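Local coordinates for Serine/threonine-protein kinase Tel1 (Chaetomium thermophilum, PDB 6SKY), which phosphorylates serine and threonine residues of proteins with ATP and probably acts as a DNA-damage sensor that activates checkpoint signalling, at residues A1944-E1947 / A1953-L1956; E2022-P2027 / S2045-Q2050; A2400-K2405 / T2443-L2448; R2722-E2727 / I2766-K2771. All blocks are in the same frame, centred on the assembly; numbering follows the deposited sequence.

Interaction 1. Residues A1944-E1947 / A1953-L1956; sequences ARLE and AKSL
L1946 and S1955 mark the point where two consecutive helices come nearest, their CA atoms 5.7 Å apart across the short connection between helix 1939-1948 and helix 1953-1968. At this close approach the serine meets the leucine through carbon: CB of L1946 lies 4.1 Å from CB of S1955. S1955 OG, placed between the backbone N and the carbonyl carbon (chi1 62°), instead folds back to its own chain and hydrogen-bonds the carbonyl O of D1951, one turn earlier. The branched end of L1946 straddles K1954: CD1 and CD2 of L1946 are each 3.6 Å from K1954 CG. CD1 also reaches to 3.7 Å from the carbonyl O of K1954, so the leucine covers both the aliphatic root of the lysine and the backbone beside it. Bent at chi2 (93°), the lysine chain carries its ammonium group past the leucine. K1954 NZ makes a long, weak ion pair with E2219 of the second subunit, whose carboxylate also takes a salt bridge from R1945 NH1; NH1 of R1945 and NZ of K1954, 6.6 Å apart, thus gather round one anion. S1955 further touches A1984 of helix 1974-1988. Two successive helices joined by a tight turn and packed through small and aliphatic side chains are consistent with the successive paired helices of an alpha-solenoid such as the FAT region.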
# COMPACT_ATOMS: atom_id res chain seq x y z
N ALA A 1944 16.49 -8.47 10.98
CA ALA A 1944 16.76 -9.91 10.91
C ALA A 1944 15.56 -10.67 10.36
O ALA A 1944 15.72 -11.57 9.53
CB ALA A 1944 17.13 -10.43 12.29
N ARG A 1945 14.36 -10.31 10.80
CA ARG A 1945 13.17 -10.97 10.28
C ARG A 1945 12.95 -10.63 8.81
O ARG A 1945 12.46 -11.48 8.05
CB ARG A 1945 11.95 -10.58 11.10
CG ARG A 1945 10.67 -11.12 10.53
CD ARG A 1945 9.46 -10.59 11.25
NE ARG A 1945 9.31 -9.14 11.10
CZ ARG A 1945 8.90 -8.54 9.99
NH1 ARG A 1945 8.79 -7.22 9.96
NH2 ARG A 1945 8.61 -9.25 8.92
N LEU A 1946 13.28 -9.41 8.39
CA LEU A 1946 13.08 -9.05 6.99
C LEU A 1946 14.10 -9.71 6.08
O LEU A 1946 13.81 -9.96 4.91
CB LEU A 1946 13.14 -7.54 6.81
CG LEU A 1946 11.93 -6.74 7.28
CD1 LEU A 1946 12.28 -5.28 7.29
CD2 LEU A 1946 10.76 -7.00 6.38
N GLU A 1947 15.30 -9.97 6.59
CA GLU A 1947 16.30 -10.64 5.78
C GLU A 1947 16.07 -12.15 5.75
O GLU A 1947 16.36 -12.79 4.73
CB GLU A 1947 17.70 -10.31 6.27
CG GLU A 1947 18.14 -11.06 7.51
CD GLU A 1947 19.39 -10.47 8.13
OE1 GLU A 1947 19.70 -9.30 7.84
OE2 GLU A 1947 20.05 -11.17 8.92
N ALA A 1953 12.71 -4.09 -1.14
CA ALA A 1953 13.09 -2.75 -0.71
C ALA A 1953 12.94 -2.56 0.79
O ALA A 1953 13.58 -1.66 1.36
CB ALA A 1953 12.26 -1.71 -1.45
N LYS A 1954 12.13 -3.37 1.45
CA LYS A 1954 11.87 -3.16 2.86
C LYS A 1954 13.10 -3.46 3.70
O LYS A 1954 13.34 -2.80 4.71
CB LYS A 1954 10.69 -4.02 3.31
CG LYS A 1954 10.28 -3.81 4.74
CD LYS A 1954 9.18 -2.79 4.87
CE LYS A 1954 8.64 -2.76 6.28
NZ LYS A 1954 7.49 -1.83 6.40
N SER A 1955 13.89 -4.45 3.31
CA SER A 1955 15.14 -4.67 4.01
C SER A 1955 16.24 -3.76 3.50
O SER A 1955 17.18 -3.47 4.24
CB SER A 1955 15.58 -6.13 3.88
OG SER A 1955 15.80 -6.49 2.54
N LEU A 1956 16.12 -3.29 2.26
CA LEU A 1956 17.09 -2.34 1.72
C LEU A 1956 17.05 -1.03 2.49
O LEU A 1956 18.09 -0.42 2.72
CB LEU A 1956 16.83 -2.11 0.24
CG LEU A 1956 17.58 -0.98 -0.44
CD1 LEU A 1956 19.06 -1.21 -0.36
CD2 LEU A 1956 17.15 -0.88 -1.88

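Interaction 2. Residues E2022-P2027 / S2045-Q2050; sequences EIWNLP and SMYQAQ
The carbonyl O of W2024 accepts a hydrogen bond from Q2044 NE2, and Q2048, one turn further along, brings its own NE2 to 3.1 Å from the same W2024 O, though at too poor an angle to count as a bond. W2024 belongs to the loop that follows a Schellman motif: E2022, with positive phi, is its C-prime residue and ends helix 2011-2021, after which the chain lies across the C-terminal end of helix 2035-2047 in the FAT helical solenoid. Y2040 OH and Q2044 NE2 hold this loop at further points, Y2040 OH bonding I2023 O and L2026 N, and Q2044 NE2 also bonding L2026 O. Apolar contact comes from W2024 and Y2047. With CG anti to the backbone N (chi1 180°), the tyrosine ring swings out from the last turn of its helix and lies against the pyrrole side of the indole. The two rings meet obliquely, centroids of the W2024 five-membered ring and the Y2047 ring 4.5 Å apart and planes at 35°. Y2047 CB sits over the indole face in a CH-pi contact, 4.2 Å from the centroid of the W2024 five-membered ring. M2140 of helix 2124-2143 touches both aromatic side chains. Replacing W2024 by an alanine would keep the carbonyl but would probably take away the surface on which the Y2047 ring rests and leave that ring less firmly held. W2024 CD1, the closest indole atom, stands 3.4 Å from Y2047 CG, over the phenol face and toward its rim.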
# COMPACT_ATOMS: atom_id res chain seq x y z
N GLU A 2022 26.56 -10.55 -17.66
CA GLU A 2022 27.33 -11.16 -18.74
C GLU A 2022 28.75 -10.62 -18.78
O GLU A 2022 29.20 -10.04 -19.77
CB GLU A 2022 26.62 -10.99 -20.07
CG GLU A 2022 25.29 -11.67 -20.10
CD GLU A 2022 24.71 -11.74 -21.48
OE1 GLU A 2022 25.20 -11.01 -22.35
OE2 GLU A 2022 23.77 -12.54 -21.69
N ILE A 2023 29.46 -10.83 -17.69
CA ILE A 2023 30.87 -10.48 -17.54
C ILE A 2023 31.63 -11.79 -17.51
O ILE A 2023 31.76 -12.42 -16.46
CB ILE A 2023 31.12 -9.67 -16.27
CG1 ILE A 2023 30.35 -8.36 -16.31
CG2 ILE A 2023 32.58 -9.42 -16.07
CD1 ILE A 2023 30.22 -7.71 -14.98
N TRP A 2024 32.14 -12.21 -18.66
CA TRP A 2024 32.62 -13.57 -18.83
C TRP A 2024 34.12 -13.71 -18.64
O TRP A 2024 34.70 -14.67 -19.15
CB TRP A 2024 32.22 -14.10 -20.20
CG TRP A 2024 30.76 -14.12 -20.46
CD1 TRP A 2024 30.11 -13.58 -21.52
CD2 TRP A 2024 29.75 -14.74 -19.66
NE1 TRP A 2024 28.77 -13.81 -21.43
CE2 TRP A 2024 28.53 -14.52 -20.29
CE3 TRP A 2024 29.77 -15.45 -18.46
CZ2 TRP A 2024 27.34 -14.99 -19.77
CZ3 TRP A 2024 28.60 -15.91 -17.96
CH2 TRP A 2024 27.40 -15.68 -18.60
N ASN A 2025 34.75 -12.81 -17.91
CA ASN A 2025 36.20 -12.84 -17.74
C ASN A 2025 36.60 -12.91 -16.28
O ASN A 2025 37.68 -12.45 -15.91
CB ASN A 2025 36.85 -11.64 -18.42
CG ASN A 2025 36.37 -10.32 -17.87
OD1 ASN A 2025 36.37 -10.09 -16.67
ND2 ASN A 2025 35.95 -9.44 -18.77
N LEU A 2026 35.77 -13.47 -15.44
CA LEU A 2026 36.21 -13.67 -14.08
C LEU A 2026 36.98 -14.98 -13.98
O LEU A 2026 36.62 -15.97 -14.61
CB LEU A 2026 35.03 -13.72 -13.12
CG LEU A 2026 34.11 -12.52 -12.89
CD1 LEU A 2026 33.77 -12.43 -11.42
CD2 LEU A 2026 34.72 -11.24 -13.36
N PRO A 2027 38.05 -15.01 -13.20
CA PRO A 2027 38.77 -16.27 -12.97
C PRO A 2027 38.04 -17.11 -11.95
O PRO A 2027 38.08 -16.84 -10.74
CB PRO A 2027 40.13 -15.79 -12.46
CG PRO A 2027 39.92 -14.40 -11.96
CD PRO A 2027 38.56 -13.92 -12.36
N SER A 2045 32.49 -20.99 -20.55
CA SER A 2045 32.96 -21.88 -21.59
C SER A 2045 32.13 -21.76 -22.84
O SER A 2045 32.65 -21.89 -23.95
CB SER A 2045 32.94 -23.31 -21.09
OG SER A 2045 32.99 -24.19 -22.19
N MET A 2046 30.83 -21.53 -22.70
CA MET A 2046 30.00 -21.31 -23.88
C MET A 2046 30.39 -20.04 -24.61
O MET A 2046 30.25 -19.95 -25.83
CB MET A 2046 28.53 -21.27 -23.47
CG MET A 2046 27.56 -21.33 -24.61
SD MET A 2046 25.88 -21.19 -24.02
CE MET A 2046 24.99 -21.33 -25.56
N TYR A 2047 30.88 -19.04 -23.88
CA TYR A 2047 31.31 -17.80 -24.50
C TYR A 2047 32.68 -17.95 -25.17
O TYR A 2047 32.87 -17.50 -26.31
CB TYR A 2047 31.35 -16.70 -23.45
CG TYR A 2047 31.79 -15.35 -23.95
CD1 TYR A 2047 30.98 -14.61 -24.79
CD2 TYR A 2047 32.99 -14.80 -23.56
CE1 TYR A 2047 31.36 -13.38 -25.24
CE2 TYR A 2047 33.39 -13.57 -24.00
CZ TYR A 2047 32.57 -12.87 -24.84
OH TYR A 2047 32.96 -11.63 -25.29
N GLN A 2048 33.63 -18.58 -24.48
CA GLN A 2048 35.00 -18.71 -24.95
C GLN A 2048 35.23 -20.10 -25.56
O GLN A 2048 35.99 -20.91 -25.04
CB GLN A 2048 35.97 -18.48 -23.81
CG GLN A 2048 35.63 -17.31 -22.94
CD GLN A 2048 36.51 -17.23 -21.73
OE1 GLN A 2048 37.07 -18.23 -21.30
NE2 GLN A 2048 36.63 -16.04 -21.16
N ALA A 2049 34.58 -20.35 -26.69
CA ALA A 2049 34.76 -21.65 -27.32
C ALA A 2049 34.23 -21.59 -28.74
O ALA A 2049 33.25 -20.89 -29.01
CB ALA A 2049 34.05 -22.77 -26.56
N GLN A 2050 34.88 -22.33 -29.63
CA GLN A 2050 34.50 -22.39 -31.03
C GLN A 2050 33.95 -23.74 -31.43
O GLN A 2050 33.58 -23.93 -32.59
CB GLN A 2050 35.68 -22.02 -31.92
CG GLN A 2050 36.28 -20.66 -31.64
CD GLN A 2050 37.29 -20.70 -30.53
OE1 GLN A 2050 37.68 -21.77 -30.07
NE2 GLN A 2050 37.73 -19.52 -30.09

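Interaction 3. Residues A2400-K2405 / T2443-L2448; sequences ALWLEK and TLFQKL
W2402 and F2445 both carry CG opposite the backbone N (chi1 -178° and 175°), and these extended torsions send the two aromatic rings across the gap between helix 2394-2404 and helix 2444-2459. The gap is wide: the axes of the 2400-2404 and 2444-2448 segments approach no nearer than 12.5 Å and run broadly antiparallel, so large rings have to bridge it. They do so edge-to-face. The edge of F2445, led by CD2 and CE2, points at the face of the indole, with centroids of the W2402 six-membered ring and the F2445 ring 5.0 Å apart and planes at 60°. The approach is off-centre: F2445 CE2 is 3.7 Å from W2402 CE2, at the bond the two indole rings share, away from the centre of the six-membered ring. The edge of the indole, by contrast, is met by L2448, whose CB lies near the indole plane, 3.9 Å from W2402 CZ2. At the far end of the phenylalanine, L2403 adds CD2 in the plane of the ring, 3.4 Å from F2445 CZ, with the two side chains lying crosswise. F2445 is therefore met by W2402 and L2403, neighbours on a single helix. The indole N-H is satisfied: W2402 NE1 is hydrogen-bonded to N2412 OD1, which probably limits how the ring can turn. The contact lies within the helical FAT region: helix 2409-2418 flanks it, with V2415 against W2402, while L2401 turns to C2377 and I2378 of the long helix 2348-2387.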
# COMPACT_ATOMS: atom_id res chain seq x y z
N ALA A 2400 -28.39 -17.96 -10.93
CA ALA A 2400 -29.02 -16.95 -10.08
C ALA A 2400 -29.77 -15.93 -10.93
O ALA A 2400 -30.93 -15.61 -10.65
CB ALA A 2400 -27.96 -16.26 -9.22
N LEU A 2401 -29.13 -15.44 -11.98
CA LEU A 2401 -29.74 -14.42 -12.82
C LEU A 2401 -30.98 -14.93 -13.54
O LEU A 2401 -31.93 -14.19 -13.74
CB LEU A 2401 -28.71 -13.93 -13.83
CG LEU A 2401 -29.07 -12.76 -14.72
CD1 LEU A 2401 -29.22 -11.53 -13.88
CD2 LEU A 2401 -27.99 -12.60 -15.72
N TRP A 2402 -30.98 -16.20 -13.93
CA TRP A 2402 -32.13 -16.74 -14.64
C TRP A 2402 -33.27 -17.05 -13.69
O TRP A 2402 -34.44 -16.87 -14.05
CB TRP A 2402 -31.74 -18.01 -15.39
CG TRP A 2402 -32.84 -18.61 -16.18
CD1 TRP A 2402 -33.83 -17.94 -16.82
CD2 TRP A 2402 -33.06 -19.99 -16.43
NE1 TRP A 2402 -34.66 -18.83 -17.46
CE2 TRP A 2402 -34.20 -20.10 -17.23
CE3 TRP A 2402 -32.39 -21.16 -16.05
CZ2 TRP A 2402 -34.70 -21.32 -17.66
CZ3 TRP A 2402 -32.88 -22.36 -16.48
CH2 TRP A 2402 -34.02 -22.43 -17.27
N LEU A 2403 -32.98 -17.52 -12.49
CA LEU A 2403 -34.05 -17.82 -11.55
C LEU A 2403 -34.67 -16.55 -11.00
O LEU A 2403 -35.84 -16.56 -10.62
CB LEU A 2403 -33.54 -18.70 -10.42
CG LEU A 2403 -33.08 -20.11 -10.79
CD1 LEU A 2403 -32.89 -20.95 -9.55
CD2 LEU A 2403 -34.06 -20.77 -11.72
N GLU A 2404 -33.92 -15.45 -10.94
CA GLU A 2404 -34.54 -14.18 -10.55
C GLU A 2404 -35.55 -13.71 -11.59
O GLU A 2404 -36.58 -13.13 -11.24
CB GLU A 2404 -33.48 -13.11 -10.33
CG GLU A 2404 -32.72 -13.26 -9.04
CD GLU A 2404 -31.57 -12.28 -8.93
OE1 GLU A 2404 -31.49 -11.36 -9.76
OE2 GLU A 2404 -30.74 -12.44 -8.01
N LYS A 2405 -35.28 -13.96 -12.86
CA LYS A 2405 -36.08 -13.47 -13.97
C LYS A 2405 -36.93 -14.58 -14.59
O LYS A 2405 -37.10 -14.63 -15.80
CB LYS A 2405 -35.20 -12.85 -15.05
CG LYS A 2405 -34.21 -11.87 -14.52
CD LYS A 2405 -34.90 -10.65 -14.02
CE LYS A 2405 -33.90 -9.59 -13.64
NZ LYS A 2405 -34.58 -8.28 -13.50
N THR A 2443 -45.52 -23.36 -18.19
CA THR A 2443 -44.84 -22.15 -18.60
C THR A 2443 -43.62 -22.49 -19.44
O THR A 2443 -43.22 -23.65 -19.56
CB THR A 2443 -44.43 -21.33 -17.38
OG1 THR A 2443 -45.33 -21.61 -16.30
CG2 THR A 2443 -44.48 -19.86 -17.69
N LEU A 2444 -43.01 -21.47 -20.04
CA LEU A 2444 -41.78 -21.70 -20.78
C LEU A 2444 -40.62 -21.95 -19.83
O LEU A 2444 -39.75 -22.78 -20.11
CB LEU A 2444 -41.48 -20.52 -21.70
CG LEU A 2444 -40.22 -20.65 -22.55
CD1 LEU A 2444 -40.23 -21.92 -23.35
CD2 LEU A 2444 -40.08 -19.47 -23.46
N PHE A 2445 -40.59 -21.24 -18.70
CA PHE A 2445 -39.55 -21.48 -17.72
C PHE A 2445 -39.52 -22.93 -17.28
O PHE A 2445 -38.45 -23.53 -17.15
CB PHE A 2445 -39.74 -20.57 -16.52
CG PHE A 2445 -38.78 -20.82 -15.40
CD1 PHE A 2445 -39.16 -21.54 -14.30
CD2 PHE A 2445 -37.50 -20.33 -15.46
CE1 PHE A 2445 -38.28 -21.78 -13.29
CE2 PHE A 2445 -36.63 -20.56 -14.44
CZ PHE A 2445 -37.02 -21.29 -13.36
N GLN A 2446 -40.69 -23.53 -17.07
CA GLN A 2446 -40.72 -24.91 -16.64
C GLN A 2446 -40.38 -25.87 -17.77
O GLN A 2446 -39.75 -26.90 -17.53
CB GLN A 2446 -42.07 -25.26 -16.03
CG GLN A 2446 -42.39 -24.47 -14.79
CD GLN A 2446 -41.42 -24.72 -13.67
OE1 GLN A 2446 -41.22 -23.87 -12.81
NE2 GLN A 2446 -40.82 -25.90 -13.66
N LYS A 2447 -40.75 -25.54 -19.00
CA LYS A 2447 -40.39 -26.42 -20.10
C LYS A 2447 -38.89 -26.39 -20.37
O LYS A 2447 -38.35 -27.36 -20.91
CB LYS A 2447 -41.16 -26.03 -21.36
CG LYS A 2447 -42.63 -26.32 -21.25
CD LYS A 2447 -43.35 -26.01 -22.54
CE LYS A 2447 -44.75 -26.57 -22.53
NZ LYS A 2447 -45.41 -26.44 -23.85
N LEU A 2448 -38.21 -25.31 -20.00
CA LEU A 2448 -36.76 -25.28 -20.12
C LEU A 2448 -36.10 -25.94 -18.92
O LEU A 2448 -35.11 -26.67 -19.08
CB LEU A 2448 -36.27 -23.84 -20.25
CG LEU A 2448 -36.74 -23.04 -21.46
CD1 LEU A 2448 -36.43 -21.59 -21.26
CD2 LEU A 2448 -36.07 -23.55 -22.69

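Interaction 4. Residues R2722-E2727 / I2766-K2771; sequences RYFFME and ILLDHK. With AGS (phosphothiophosphoric acid-adenylate ester), chain C.
F2724 lays one face of its ring against L2768, whose CD1 is in CH-pi contact 4.2 Å from the F2724 ring centroid and 23° off the ring normal. The leucine runs alongside the ring in the reverse sense and also brings CB to 3.8 Å from F2724 CZ. That same ring tip meets H2770, its CB 3.7 Å from F2724 CZ at an oblique approach, while the imidazole turns away to lie nearly parallel to the ring of Y2728. With CG anti to the backbone N (chi1 177°), F2724 projects from the short, weakly bonded helix 2722-2726 toward strand 2766-2769. Y2673 meets it edge-to-face and I2668 touches it from strand 2667-2669, the strand that is hydrogen-bonded to L2768. Were F2724 cut back to an alanine, a gap would probably open beside L2768 and Y2673 would lose its edge-to-face partner. Along the strand the next residue back, L2767, serves the nucleotide instead: L2767 CD1 lies 3.8 Å from AGS C2 on the adenine. This strand, which follows directly on N2765 of the magnesium site, forms with strands 2667-2669 and 2775-2777 a small antiparallel sheet in the PI3-kinase-like catalytic domain. With only carbon contacts across it, the spacing of helix and strand probably rests on shape and burial, and L2768, beside the nucleotide-contacting L2767, sits among apolar groups.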
# COMPACT_ATOMS: atom_id res chain seq x y z
N ARG A 2722 -1.13 -32.85 22.59
CA ARG A 2722 0.19 -32.97 22.00
C ARG A 2722 0.66 -34.40 21.91
O ARG A 2722 1.59 -34.69 21.16
CB ARG A 2722 1.19 -32.16 22.81
CG ARG A 2722 1.52 -32.77 24.13
CD ARG A 2722 2.26 -31.78 24.97
NE ARG A 2722 2.46 -32.28 26.32
CZ ARG A 2722 1.56 -32.19 27.29
NH1 ARG A 2722 1.83 -32.66 28.49
NH2 ARG A 2722 0.39 -31.63 27.05
N TYR A 2723 0.04 -35.31 22.64
CA TYR A 2723 0.41 -36.71 22.56
C TYR A 2723 -0.22 -37.42 21.38
O TYR A 2723 0.31 -38.45 20.96
CB TYR A 2723 0.03 -37.43 23.84
CG TYR A 2723 0.87 -37.01 25.00
CD1 TYR A 2723 0.36 -36.22 26.00
CD2 TYR A 2723 2.19 -37.40 25.09
CE1 TYR A 2723 1.12 -35.84 27.06
CE2 TYR A 2723 2.96 -37.02 26.14
CZ TYR A 2723 2.43 -36.24 27.12
OH TYR A 2723 3.21 -35.86 28.18
N PHE A 2724 -1.31 -36.90 20.82
CA PHE A 2724 -1.91 -37.56 19.66
C PHE A 2724 -0.86 -37.78 18.58
O PHE A 2724 -0.87 -38.81 17.91
CB PHE A 2724 -3.07 -36.74 19.11
CG PHE A 2724 -3.69 -37.32 17.87
CD1 PHE A 2724 -4.67 -38.27 17.96
CD2 PHE A 2724 -3.28 -36.92 16.62
CE1 PHE A 2724 -5.23 -38.80 16.85
CE2 PHE A 2724 -3.83 -37.46 15.50
CZ PHE A 2724 -4.81 -38.40 15.62
N PHE A 2725 0.05 -36.84 18.43
CA PHE A 2725 1.06 -36.92 17.40
C PHE A 2725 2.27 -37.71 17.84
O PHE A 2725 2.95 -38.30 17.00
CB PHE A 2725 1.47 -35.52 16.97
CG PHE A 2725 0.34 -34.71 16.45
CD1 PHE A 2725 -0.07 -34.86 15.15
CD2 PHE A 2725 -0.35 -33.85 17.26
CE1 PHE A 2725 -1.13 -34.15 14.68
CE2 PHE A 2725 -1.41 -33.15 16.79
CZ PHE A 2725 -1.79 -33.30 15.49
N MET A 2726 2.55 -37.76 19.14
CA MET A 2726 3.70 -38.51 19.60
C MET A 2726 3.43 -39.99 19.68
O MET A 2726 4.38 -40.77 19.82
CB MET A 2726 4.14 -37.99 20.97
CG MET A 2726 4.94 -36.73 20.90
SD MET A 2726 5.16 -35.98 22.51
CE MET A 2726 5.93 -34.44 22.05
N GLU A 2727 2.18 -40.42 19.60
CA GLU A 2727 1.85 -41.82 19.68
C GLU A 2727 1.24 -42.37 18.42
O GLU A 2727 0.94 -43.57 18.36
CB GLU A 2727 0.92 -42.08 20.87
CG GLU A 2727 -0.51 -41.78 20.62
CD GLU A 2727 -1.33 -41.91 21.86
OE1 GLU A 2727 -0.92 -41.38 22.91
OE2 GLU A 2727 -2.40 -42.56 21.80
N ILE A 2766 -15.92 -33.19 15.20
CA ILE A 2766 -14.56 -32.96 14.75
C ILE A 2766 -13.83 -34.29 14.81
O ILE A 2766 -13.78 -34.93 15.86
CB ILE A 2766 -13.86 -31.91 15.62
CG1 ILE A 2766 -14.69 -30.63 15.67
CG2 ILE A 2766 -12.48 -31.62 15.10
CD1 ILE A 2766 -14.21 -29.64 16.66
N LEU A 2767 -13.28 -34.71 13.68
CA LEU A 2767 -12.59 -35.98 13.54
C LEU A 2767 -11.12 -35.73 13.29
O LEU A 2767 -10.76 -34.80 12.57
CB LEU A 2767 -13.17 -36.80 12.39
CG LEU A 2767 -14.69 -36.93 12.29
CD1 LEU A 2767 -15.04 -37.58 11.00
CD2 LEU A 2767 -15.22 -37.72 13.43
N LEU A 2768 -10.27 -36.56 13.87
CA LEU A 2768 -8.83 -36.50 13.69
C LEU A 2768 -8.41 -37.61 12.76
O LEU A 2768 -8.62 -38.78 13.07
CB LEU A 2768 -8.11 -36.64 15.02
CG LEU A 2768 -8.48 -35.64 16.10
CD1 LEU A 2768 -7.98 -36.13 17.43
CD2 LEU A 2768 -7.88 -34.32 15.76
N ASP A 2769 -7.83 -37.25 11.63
CA ASP A 2769 -7.32 -38.22 10.67
C ASP A 2769 -5.93 -38.66 11.12
O ASP A 2769 -4.98 -37.89 11.04
CB ASP A 2769 -7.28 -37.59 9.28
CG ASP A 2769 -6.89 -38.57 8.21
OD1 ASP A 2769 -6.88 -39.78 8.46
OD2 ASP A 2769 -6.60 -38.12 7.09
N HIS A 2770 -5.81 -39.90 11.59
CA HIS A 2770 -4.53 -40.36 12.10
C HIS A 2770 -3.67 -41.03 11.04
O HIS A 2770 -2.82 -41.85 11.37
CB HIS A 2770 -4.73 -41.30 13.29
CG HIS A 2770 -5.52 -42.53 12.99
ND1 HIS A 2770 -6.59 -42.92 13.76
CD2 HIS A 2770 -5.38 -43.47 12.03
CE1 HIS A 2770 -7.09 -44.04 13.28
NE2 HIS A 2770 -6.38 -44.40 12.23
N LYS A 2771 -3.88 -40.69 9.77
CA LYS A 2771 -2.93 -41.00 8.71
C LYS A 2771 -2.28 -39.78 8.12
O LYS A 2771 -1.14 -39.86 7.68
CB LYS A 2771 -3.62 -41.78 7.59
CG LYS A 2771 -4.10 -43.14 7.98
CD LYS A 2771 -2.95 -44.02 8.42
CE LYS A 2771 -3.46 -45.34 8.94
NZ LYS A 2771 -2.38 -46.14 9.57
PG AGS C . -25.12 -36.52 19.52
S1G AGS C . -23.84 -35.37 20.44
O2G AGS C . -25.58 -35.86 18.20
O3G AGS C . -26.35 -36.76 20.43
PB AGS C . -23.45 -38.00 18.01
O1B AGS C . -22.78 -36.71 17.79
O2B AGS C . -22.53 -39.16 18.39
O3B AGS C . -24.49 -37.89 19.18
PA AGS C . -23.87 -39.79 15.98
O1A AGS C . -24.79 -40.84 16.42
O2A AGS C . -23.90 -39.52 14.47
O3A AGS C . -24.19 -38.42 16.68
O5' AGS C . -22.44 -40.21 16.44
C5' AGS C . -21.86 -41.40 15.89
C4' AGS C . -20.39 -41.43 16.21
O4' AGS C . -19.64 -41.56 14.98
C3' AGS C . -19.83 -40.20 16.90
O3' AGS C . -18.74 -40.53 17.75
C2' AGS C . -19.39 -39.32 15.73
O2' AGS C . -18.28 -38.51 16.08
C1' AGS C . -18.97 -40.35 14.68
N9 AGS C . -19.31 -39.97 13.32
C8 AGS C . -20.44 -39.32 12.91
N7 AGS C . -20.49 -39.10 11.62
C5 AGS C . -19.31 -39.65 11.15
C6 AGS C . -18.75 -39.75 9.86
N6 AGS C . -19.35 -39.27 8.77
N1 AGS C . -17.56 -40.35 9.74
C2 AGS C . -16.96 -40.83 10.83
N3 AGS C . -17.38 -40.80 12.10
C4 AGS C . -18.57 -40.19 12.19

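From the N terminus the four contacts come strictly in series, none nested in or crossing another. Interaction 1 closes the shortest loop, a tight turn between neighbouring helices, and interaction 2 a longer one holding most of a helix; both sit in the FAT solenoid with the second subunit nearby, their centres about 34 Å apart. Interaction 3 spans 37 residues to tie helix 2394-2404 to helix 2444-2459, still within FAT but about 70 Å from the centre of interaction 2. Interaction 4 closes a similar span in the kinase domain, tying helix 2722-2726 to strand 2766-2769, whose L2767 reaches the nucleotide. No two touch: the nearest atoms of interactions 1 and 2 remain about 20 Å apart.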